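Local coordinates for protein putative PTS system, cellobiose-specific IIA component (PDB 3L8R) that probably carries phosphate as the IIA component of a cellobiose-type phosphotransferase system for sugar uptake, forming a trimer of three-helix subunits, at residues S39-H42 with E43-A47; Y53-A56 with E57-L60; T105-E108 with V109-M113. All coordinates share one frame; numbering follows the deposited sequence.

Contact 1. Residues S39-H42 with E43-A47; sequences SIVH and EAFDA
V41 and F45, one helical turn apart, form the tight side of this contact: the two side chains run alongside each other in the same direction, and V41 CG1 lies 3.8 Å from F45 CE2. That branch of V41 is anti to the backbone N (chi1 170°), beside the carbonyl carbon, which sets the methyl alongside the phenyl ring. H42 meets the same ring through its CA, near the ring plane at the edge, while its imidazole reaches another chain: H42 NE2 is hydrogen-bonded to E108 OE1 of the second subunit. A44 CB sits 3.2 Å from V41 O, and both residues are buried against neighbouring helices. All this belongs to helix 20-49, the first of the three long helices in the subunit; its i to i+4 bonds include F45 N to V41 O (2.9 Å) and A44 N to I40 O (2.9 Å). The opposite character appears at S39 and E43, both exposed. E43 stretches back beside the helix, crossing I40 at a slant with OE1 3.9 Å from I40 CG1. A water gives one bond to S39 OG (2.7 Å) and another to E43 OE1 (3.0 Å), spanning the turn where the two side chains do not meet directly; S39 OG also bonds to N36 O, and E43 has a long, weak ion pair with K59.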
ATOM      1  N   SER A  39      11.745  -1.783   8.566  1.00 17.79           N
ATOM      2  CA  SER A  39      12.769  -2.781   8.828  1.00 18.50           C
ATOM      3  C   SER A  39      12.468  -3.472  10.140  1.00 18.27           C
ATOM      4  O   SER A  39      12.789  -4.644  10.311  1.00 19.18           O
ATOM      5  CB  SER A  39      14.171  -2.184   8.833  1.00 19.14           C
ATOM      6  OG  SER A  39      14.402  -1.438  10.020  1.00 22.89           O
ATOM      7  N   ILE A  40      11.823  -2.773  11.060  1.00 17.27           N
ATOM      8  CA  ILE A  40      11.551  -3.409  12.325  1.00 17.32           C
ATOM      9  C   ILE A  40      10.458  -4.429  12.146  1.00 17.76           C
ATOM     10  O   ILE A  40      10.482  -5.524  12.777  1.00 18.33           O
ATOM     11  CB  ILE A  40      11.225  -2.429  13.469  1.00 16.77           C
ATOM     12  CG1 ILE A  40      12.413  -1.519  13.767  1.00 14.16           C
ATOM     13  CG2 ILE A  40      10.952  -3.209  14.731  1.00 19.70           C
ATOM     14  CD1 ILE A  40      11.984  -0.180  14.292  1.00 11.89           C
ATOM     15  N   VAL A  41       9.503  -4.104  11.280  1.00 16.42           N
ATOM     16  CA  VAL A  41       8.446  -5.071  11.052  1.00 16.00           C
ATOM     17  C   VAL A  41       9.052  -6.351  10.495  1.00 16.60           C
ATOM     18  O   VAL A  41       8.642  -7.455  10.887  1.00 16.46           O
ATOM     19  CB  VAL A  41       7.346  -4.556  10.124  1.00 15.34           C
ATOM     20  CG1 VAL A  41       6.418  -5.713   9.762  1.00 14.43           C
ATOM     21  CG2 VAL A  41       6.585  -3.431  10.786  1.00 14.45           C
ATOM     22  N   HIS A  42      10.015  -6.200   9.577  1.00 17.09           N
ATOM     23  CA  HIS A  42      10.713  -7.353   9.013  1.00 18.16           C
ATOM     24  C   HIS A  42      11.488  -8.132  10.071  1.00 18.68           C
ATOM     25  O   HIS A  42      11.452  -9.337  10.090  1.00 19.10           O
ATOM     26  CB  HIS A  42      11.619  -6.967   7.859  1.00 18.17           C
ATOM     27  CG  HIS A  42      10.895  -6.856   6.565  1.00 17.08           C
ATOM     28  ND1 HIS A  42      10.432  -7.963   5.885  1.00 16.60           N
ATOM     29  CD2 HIS A  42      10.524  -5.773   5.839  1.00 14.34           C
ATOM     30  CE1 HIS A  42       9.815  -7.567   4.782  1.00 17.90           C
ATOM     31  NE2 HIS A  42       9.857  -6.242   4.731  1.00 16.54           N
ATOM     32  N   GLU A  43      12.120  -7.437  10.996  1.00 20.30           N
ATOM     33  CA  GLU A  43      12.626  -8.089  12.218  1.00 21.39           C
ATOM     34  C   GLU A  43      11.529  -8.947  12.847  1.00 21.20           C
ATOM     35  O   GLU A  43      11.720 -10.156  13.013  1.00 21.19           O
ATOM     36  CB  GLU A  43      13.196  -7.076  13.213  1.00 21.33           C
ATOM     37  CG  GLU A  43      14.366  -6.270  12.683  1.00 23.01           C
ATOM     38  CD  GLU A  43      15.166  -5.620  13.795  1.00 27.45           C
ATOM     39  OE1 GLU A  43      14.977  -4.435  14.111  1.00 25.01           O
ATOM     40  OE2 GLU A  43      16.009  -6.328  14.375  1.00 35.37           O
ATOM     41  N   ALA A  44      10.355  -8.375  13.102  1.00 21.14           N
ATOM     42  CA  ALA A  44       9.289  -9.204  13.655  1.00 21.83           C
ATOM     43  C   ALA A  44       9.020 -10.418  12.762  1.00 23.21           C
ATOM     44  O   ALA A  44       8.786 -11.513  13.285  1.00 23.78           O
ATOM     45  CB  ALA A  44       8.031  -8.423  13.915  1.00 21.81           C
ATOM     46  N   PHE A  45       9.046 -10.257  11.427  1.00 23.44           N
ATOM     47  CA  PHE A  45       8.900 -11.436  10.579  1.00 22.88           C
ATOM     48  C   PHE A  45      10.059 -12.428  10.736  1.00 24.03           C
ATOM     49  O   PHE A  45       9.862 -13.630  10.625  1.00 24.28           O
ATOM     50  CB  PHE A  45       8.743 -11.072   9.116  1.00 21.70           C
ATOM     51  CG  PHE A  45       7.361 -10.608   8.745  1.00 20.63           C
ATOM     52  CD1 PHE A  45       6.223 -11.424   8.972  1.00 19.91           C
ATOM     53  CD2 PHE A  45       7.174  -9.367   8.149  1.00 15.46           C
ATOM     54  CE1 PHE A  45       4.951 -10.997   8.617  1.00 15.23           C
ATOM     55  CE2 PHE A  45       5.914  -8.950   7.795  1.00 15.06           C
ATOM     56  CZ  PHE A  45       4.793  -9.767   8.024  1.00 15.43           C
ATOM     57  N   ASP A  46      11.274 -11.956  10.962  1.00 25.66           N
ATOM     58  CA  ASP A  46      12.380 -12.901  11.074  1.00 27.43           C
ATOM     59  C   ASP A  46      12.204 -13.671  12.398  1.00 28.27           C
ATOM     60  O   ASP A  46      12.464 -14.876  12.466  1.00 27.68           O
ATOM     61  CB  ASP A  46      13.754 -12.223  11.034  1.00 27.73           C
ATOM     62  CG  ASP A  46      13.991 -11.338   9.786  1.00 29.66           C
ATOM     63  OD1 ASP A  46      13.784 -11.766   8.623  1.00 30.07           O
ATOM     64  OD2 ASP A  46      14.446 -10.180   9.990  1.00 34.78           O
ATOM     65  N   ALA A  47      11.718 -12.961  13.423  1.00 29.27           N
ATOM     66  CA  ALA A  47      11.574 -13.502  14.783  1.00 30.74           C
ATOM     67  C   ALA A  47      10.404 -14.443  14.896  1.00 32.04           C
ATOM     68  O   ALA A  47      10.453 -15.371  15.704  1.00 32.74           O
ATOM     69  CB  ALA A  47      11.471 -12.381  15.848  1.00 30.35           C
TER
HETATM   70  O   HOH W   1      15.814  -2.204  12.248  1.00 25.12           O

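Contact 2. Residues Y53-A56 with E57-L60; sequences YILA and EQKL
K59 lies alongside L55, one turn further on in helix 53-82, with both side chains pointing the same way. At its root, K59 CB sits 3.4 Å from L55 O, the carbonyl that also receives the K59 backbone N-H (K59 N to L55 O, 2.6 Å). CG and CD stay near that oxygen, and CD begins to approach the leucine methyl. CE then comes 4.1 Å from L55 CD1, so the aliphatic part of the lysine is laid along the leucine. Bends at chi2 (42°) and chi4 (80°) produce this path and place NZ near E62, further along helix 53-82, in a long, weak ion pair. I40 and A44 of helix 20-49 also touch the lysine.

On the more exposed side, Q58 reaches back over the preceding turn. Its extended chain crosses I54 at a slant, and the terminal amide brings NE2 to 3.8 Å from I54 CG2; the Q58 side chain crosses that of L55 at about a right angle, with Q58 OE1 4.0 Å from L55 CD1. L60, by contrast, is buried. Its CG rests 3.3 Å from A56 O, which accepts the L60 backbone N-H (L60 N to A56 O, 2.9 Å), and its side chain touches A44 of helix 20-49 and A110 of helix 91-118.

The stretch falls within a predicted coiled coil. Across the turn the side chains meet by van der Waals contact, methyl groups against a polar amide and against the aliphatic lysine chain, whereas the hydrogen bonds between the two segments are all backbone ones; the lysine ammonium probably draws instead on nearby carboxylates outside them, through weak ion pairs.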
ATOM      1  N   TYR A  53       8.089 -15.790  19.340  1.00 35.62           N
ATOM      2  CA  TYR A  53       6.875 -14.960  19.380  1.00 34.65           C
ATOM      3  C   TYR A  53       6.931 -13.783  20.298  1.00 34.65           C
ATOM      4  O   TYR A  53       6.184 -12.815  20.127  1.00 35.56           O
ATOM      5  CB  TYR A  53       5.667 -15.812  19.709  1.00 34.30           C
ATOM      6  CG  TYR A  53       5.543 -16.979  18.745  1.00 34.48           C
ATOM      7  CD1 TYR A  53       5.692 -16.783  17.374  1.00 33.02           C
ATOM      8  CD2 TYR A  53       5.315 -18.281  19.198  1.00 34.90           C
ATOM      9  CE1 TYR A  53       5.618 -17.853  16.473  1.00 35.02           C
ATOM     10  CE2 TYR A  53       5.231 -19.375  18.293  1.00 34.65           C
ATOM     11  CZ  TYR A  53       5.375 -19.139  16.939  1.00 35.47           C
ATOM     12  OH  TYR A  53       5.285 -20.162  16.038  1.00 36.19           O
ATOM     13  N   ILE A  54       7.840 -13.842  21.255  1.00 34.57           N
ATOM     14  CA  ILE A  54       8.061 -12.745  22.180  1.00 34.25           C
ATOM     15  C   ILE A  54       8.662 -11.556  21.495  1.00 33.71           C
ATOM     16  O   ILE A  54       8.140 -10.459  21.559  1.00 33.98           O
ATOM     17  CB  ILE A  54       8.938 -13.212  23.367  1.00 34.95           C
ATOM     18  CG1 ILE A  54       8.015 -13.943  24.286  1.00 36.01           C
ATOM     19  CG2 ILE A  54       9.540 -12.042  24.174  1.00 35.39           C
ATOM     20  CD1 ILE A  54       6.575 -13.471  23.997  1.00 37.17           C
ATOM     21  N   LEU A  55       9.781 -11.793  20.840  1.00 33.43           N
ATOM     22  CA  LEU A  55      10.511 -10.753  20.207  1.00 33.00           C
ATOM     23  C   LEU A  55       9.614 -10.108  19.169  1.00 32.65           C
ATOM     24  O   LEU A  55       9.502  -8.876  19.129  1.00 33.08           O
ATOM     25  CB  LEU A  55      11.762 -11.352  19.571  1.00 33.09           C
ATOM     26  CG  LEU A  55      12.835 -10.334  19.181  1.00 33.17           C
ATOM     27  CD1 LEU A  55      13.291  -9.534  20.381  1.00 30.65           C
ATOM     28  CD2 LEU A  55      13.977 -11.114  18.549  1.00 32.92           C
ATOM     29  N   ALA A  56       8.972 -10.951  18.359  1.00 31.62           N
ATOM     30  CA  ALA A  56       8.145 -10.510  17.246  1.00 31.44           C
ATOM     31  C   ALA A  56       7.028  -9.587  17.722  1.00 31.15           C
ATOM     32  O   ALA A  56       6.800  -8.524  17.128  1.00 30.15           O
ATOM     33  CB  ALA A  56       7.572 -11.714  16.487  1.00 31.47           C
ATOM     34  N   GLU A  57       6.376  -9.962  18.825  1.00 31.00           N
ATOM     35  CA  GLU A  57       5.335  -9.115  19.382  1.00 31.05           C
ATOM     36  C   GLU A  57       5.857  -7.761  19.825  1.00 31.05           C
ATOM     37  O   GLU A  57       5.188  -6.719  19.579  1.00 30.27           O
ATOM     38  CB  GLU A  57       4.582  -9.779  20.519  1.00 31.52           C
ATOM     39  CG  GLU A  57       3.510  -8.834  21.064  1.00 32.10           C
ATOM     40  CD  GLU A  57       2.505  -9.495  21.983  1.00 34.74           C
ATOM     41  OE1 GLU A  57       1.570  -8.776  22.405  1.00 38.06           O
ATOM     42  OE2 GLU A  57       2.633 -10.704  22.290  1.00 34.76           O
ATOM     43  N   GLN A  58       7.039  -7.796  20.462  1.00 30.68           N
ATOM     44  CA  GLN A  58       7.761  -6.594  20.932  1.00 30.46           C
ATOM     45  C   GLN A  58       8.200  -5.734  19.773  1.00 29.45           C
ATOM     46  O   GLN A  58       8.023  -4.516  19.805  1.00 29.73           O
ATOM     47  CB  GLN A  58       9.003  -6.962  21.783  1.00 30.86           C
ATOM     48  CG  GLN A  58       8.703  -7.291  23.236  1.00 32.16           C
ATOM     49  CD  GLN A  58       9.795  -8.113  23.910  1.00 36.51           C
ATOM     50  OE1 GLN A  58      10.806  -8.480  23.271  1.00 38.06           O
ATOM     51  NE2 GLN A  58       9.611  -8.408  25.226  1.00 34.33           N
ATOM     52  N   LYS A  59       8.779  -6.365  18.758  1.00 27.90           N
ATOM     53  CA  LYS A  59       9.210  -5.657  17.568  1.00 27.23           C
ATOM     54  C   LYS A  59       8.044  -4.998  16.832  1.00 26.68           C
ATOM     55  O   LYS A  59       8.155  -3.842  16.370  1.00 25.90           O
ATOM     56  CB  LYS A  59       9.984  -6.603  16.659  1.00 28.17           C
ATOM     57  CG  LYS A  59      11.540  -6.454  16.703  1.00 30.32           C
ATOM     58  CD  LYS A  59      12.147  -6.250  18.116  1.00 31.68           C
ATOM     59  CE  LYS A  59      13.670  -6.240  18.040  1.00 31.94           C
ATOM     60  NZ  LYS A  59      14.231  -4.931  17.598  1.00 30.90           N
ATOM     61  N   LEU A  60       6.911  -5.700  16.750  1.00 25.81           N
ATOM     62  CA  LEU A  60       5.674  -5.043  16.261  1.00 26.32           C
ATOM     63  C   LEU A  60       5.271  -3.799  17.038  1.00 26.50           C
ATOM     64  O   LEU A  60       4.697  -2.896  16.475  1.00 27.75           O
ATOM     65  CB  LEU A  60       4.492  -6.012  16.100  1.00 25.41           C
ATOM     66  CG  LEU A  60       4.731  -7.016  14.974  1.00 26.14           C
ATOM     67  CD1 LEU A  60       3.759  -8.186  14.986  1.00 25.77           C
ATOM     68  CD2 LEU A  60       4.736  -6.309  13.596  1.00 27.24           C
TER

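Contact 3. Residues T105-E108 with V109-M113; sequences TLRE and VAIEM
R107 and I111 lie side by side one turn apart, pointing the same way, and I111 CD1 touches R107 CG at 3.7 Å. The methyl also approaches R107 CD, and a bend at chi3 (79°) turns the guanidinium back so that NH1 lies near it too. One face of the guanidinium is covered by E108 CG, which stands over its centre 3.6 Å above the plane. R107 NH2 and E108 OE2 are 3.2 Å apart in a salt bridge whose oxygen lies well out of the guanidinium plane, so charge attraction holds it without a directed N-H.

Beneath these side chains, I111 N bonds to R107 O (3.0 Å) and V109 N to T105 O (2.9 Å). The break in the helix modelled at V109-A110 is doubtful. A water gives bonds to E108 O (3.1 Å) and E112 OE1 (2.9 Å), joining one turn to the next beside the weak bond from E112 N to E108 O.

Farther out, the third subunit fixes the acidic ends: E108 OE1 meets its R38 and H42, and E112 OE2 forms a salt bridge with its R49. V109 packs on V109 of the second subunit, and M113 meets its counterparts in both other subunits, consistent with the trimeric helical core known for lactose/cellobiose-type IIA proteins.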
ATOM      1  N   THR A 105       0.075  -0.870   6.492  1.00 12.48           N
ATOM      2  CA  THR A 105      -0.550  -2.076   6.011  1.00 11.88           C
ATOM      3  C   THR A 105       0.331  -3.282   6.328  1.00 11.61           C
ATOM      4  O   THR A 105      -0.175  -4.317   6.768  1.00 11.15           O
ATOM      5  CB  THR A 105      -0.792  -2.035   4.488  1.00 11.97           C
ATOM      6  OG1 THR A 105      -1.421  -0.800   4.099  1.00 12.55           O
ATOM      7  CG2 THR A 105      -1.656  -3.197   4.066  1.00 13.14           C
ATOM      8  N   LEU A 106       1.650  -3.156   6.131  1.00 11.16           N
ATOM      9  CA  LEU A 106       2.511  -4.291   6.373  1.00 10.56           C
ATOM     10  C   LEU A 106       2.542  -4.647   7.868  1.00 12.27           C
ATOM     11  O   LEU A 106       2.545  -5.820   8.184  1.00 10.36           O
ATOM     12  CB  LEU A 106       3.916  -4.065   5.838  1.00 10.25           C
ATOM     13  CG  LEU A 106       4.848  -5.265   5.949  1.00  8.42           C
ATOM     14  CD1 LEU A 106       4.488  -6.351   4.921  1.00  7.06           C
ATOM     15  CD2 LEU A 106       6.302  -4.891   5.849  1.00  7.98           C
ATOM     16  N   ARG A 107       2.607  -3.666   8.780  1.00 13.73           N
ATOM     17  CA  ARG A 107       2.503  -3.995  10.232  1.00 16.47           C
ATOM     18  C   ARG A 107       1.205  -4.735  10.511  1.00 16.31           C
ATOM     19  O   ARG A 107       1.211  -5.711  11.211  1.00 16.59           O
ATOM     20  CB  ARG A 107       2.557  -2.763  11.145  1.00 17.03           C
ATOM     21  CG  ARG A 107       1.437  -2.823  12.192  1.00 24.43           C
ATOM     22  CD  ARG A 107       0.930  -1.467  12.824  1.00 32.72           C
ATOM     23  NE  ARG A 107      -0.010  -0.622  12.060  1.00 35.42           N
ATOM     24  CZ  ARG A 107      -1.327  -0.472  12.328  1.00 41.75           C
ATOM     25  NH1 ARG A 107      -1.948  -1.163  13.305  1.00 41.06           N
ATOM     26  NH2 ARG A 107      -2.064   0.371  11.593  1.00 42.53           N
ATOM     27  N   GLU A 108       0.096  -4.255   9.943  1.00 16.82           N
ATOM     28  CA  GLU A 108      -1.210  -4.866  10.102  1.00 16.59           C
ATOM     29  C   GLU A 108      -1.157  -6.320   9.706  1.00 17.43           C
ATOM     30  O   GLU A 108      -1.606  -7.182  10.462  1.00 18.64           O
ATOM     31  CB  GLU A 108      -2.254  -4.146   9.277  1.00 16.44           C
ATOM     32  CG  GLU A 108      -2.719  -2.847   9.912  1.00 18.21           C
ATOM     33  CD  GLU A 108      -3.711  -2.074   9.078  1.00 22.99           C
ATOM     34  OE1 GLU A 108      -4.626  -2.647   8.455  1.00 26.54           O
ATOM     35  OE2 GLU A 108      -3.616  -0.857   9.062  1.00 28.10           O
ATOM     36  N   VAL A 109      -0.642  -6.632   8.527  1.00 17.60           N
ATOM     37  CA  VAL A 109      -0.404  -8.038   8.281  1.00 17.29           C
ATOM     38  C   VAL A 109       0.869  -8.323   9.009  1.00 19.70           C
ATOM     39  O   VAL A 109       1.864  -7.632   8.854  1.00 22.04           O
ATOM     40  CB  VAL A 109      -0.448  -8.465   6.766  1.00 17.08           C
ATOM     41  CG1 VAL A 109      -0.744  -7.306   5.822  1.00 14.74           C
ATOM     42  CG2 VAL A 109       0.699  -9.380   6.353  1.00 10.41           C
ATOM     43  N   ALA A 110       0.892  -9.299   9.862  1.00 19.98           N
ATOM     44  CA  ALA A 110       2.096  -9.376  10.700  1.00 20.43           C
ATOM     45  C   ALA A 110       1.568  -9.402  12.059  1.00 20.91           C
ATOM     46  O   ALA A 110       1.813 -10.365  12.751  1.00 20.85           O
ATOM     47  CB  ALA A 110       3.008  -8.202  10.548  1.00 19.33           C
ATOM     48  N   ILE A 111       0.772  -8.384  12.429  1.00 21.37           N
ATOM     49  CA  ILE A 111       0.019  -8.504  13.668  1.00 20.63           C
ATOM     50  C   ILE A 111      -0.848  -9.758  13.509  1.00 20.70           C
ATOM     51  O   ILE A 111      -0.875 -10.598  14.393  1.00 20.27           O
ATOM     52  CB  ILE A 111      -0.827  -7.287  13.979  1.00 21.01           C
ATOM     53  CG1 ILE A 111       0.064  -6.136  14.444  1.00 21.76           C
ATOM     54  CG2 ILE A 111      -1.825  -7.630  15.071  1.00 18.87           C
ATOM     55  CD1 ILE A 111      -0.688  -4.756  14.546  1.00 23.48           C
ATOM     56  N   GLU A 112      -1.500  -9.905  12.356  1.00 20.69           N
ATOM     57  CA  GLU A 112      -2.353 -11.058  12.118  1.00 21.77           C
ATOM     58  C   GLU A 112      -1.515 -12.324  11.968  1.00 22.66           C
ATOM     59  O   GLU A 112      -1.846 -13.398  12.453  1.00 22.61           O
ATOM     60  CB  GLU A 112      -3.223 -10.840  10.893  1.00 21.89           C
ATOM     61  CG  GLU A 112      -4.230  -9.680  11.011  1.00 22.49           C
ATOM     62  CD  GLU A 112      -5.016  -9.679  12.331  1.00 21.74           C
ATOM     63  OE1 GLU A 112      -5.221  -8.590  12.899  1.00 22.78           O
ATOM     64  OE2 GLU A 112      -5.405 -10.761  12.812  1.00 23.26           O
ATOM     65  N   MET A 113      -0.376 -12.177  11.345  1.00 24.08           N
ATOM     66  CA  MET A 113       0.374 -13.332  10.990  1.00 25.50           C
ATOM     67  C   MET A 113       1.050 -13.927  12.181  1.00 25.89           C
ATOM     68  O   MET A 113       1.239 -15.133  12.253  1.00 25.42           O
ATOM     69  CB  MET A 113       1.344 -12.965   9.899  1.00 26.31           C
ATOM     70  CG  MET A 113       0.691 -13.072   8.556  1.00 28.19           C
ATOM     71  SD  MET A 113       1.829 -13.912   7.464  1.00 36.30           S
ATOM     72  CE  MET A 113       2.330 -12.479   6.528  1.00 29.71           C
TER
HETATM   73  O   HOH W   2      -3.893  -6.097  12.325  1.00 32.00           O

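From the N terminus, contact 1 lies late in helix 20-49, contact 2 opens helix 53-82 just after the intervening turn, and contact 3 lies late in helix 91-118. Each spans adjacent turns of its own helix, so none closes a long loop; they follow in series, without nesting or crossing. The three helices nevertheless meet at this end of the bundle: A44 O packs on A56 CB between contacts 1 and 2, F45 on A110 and M113 between contacts 1 and 3, and L60 CD1 on I111 N between contacts 2 and 3. Contacts 1 and 3 also reach other subunits, whereas contact 2 touches no other chain of the trimer.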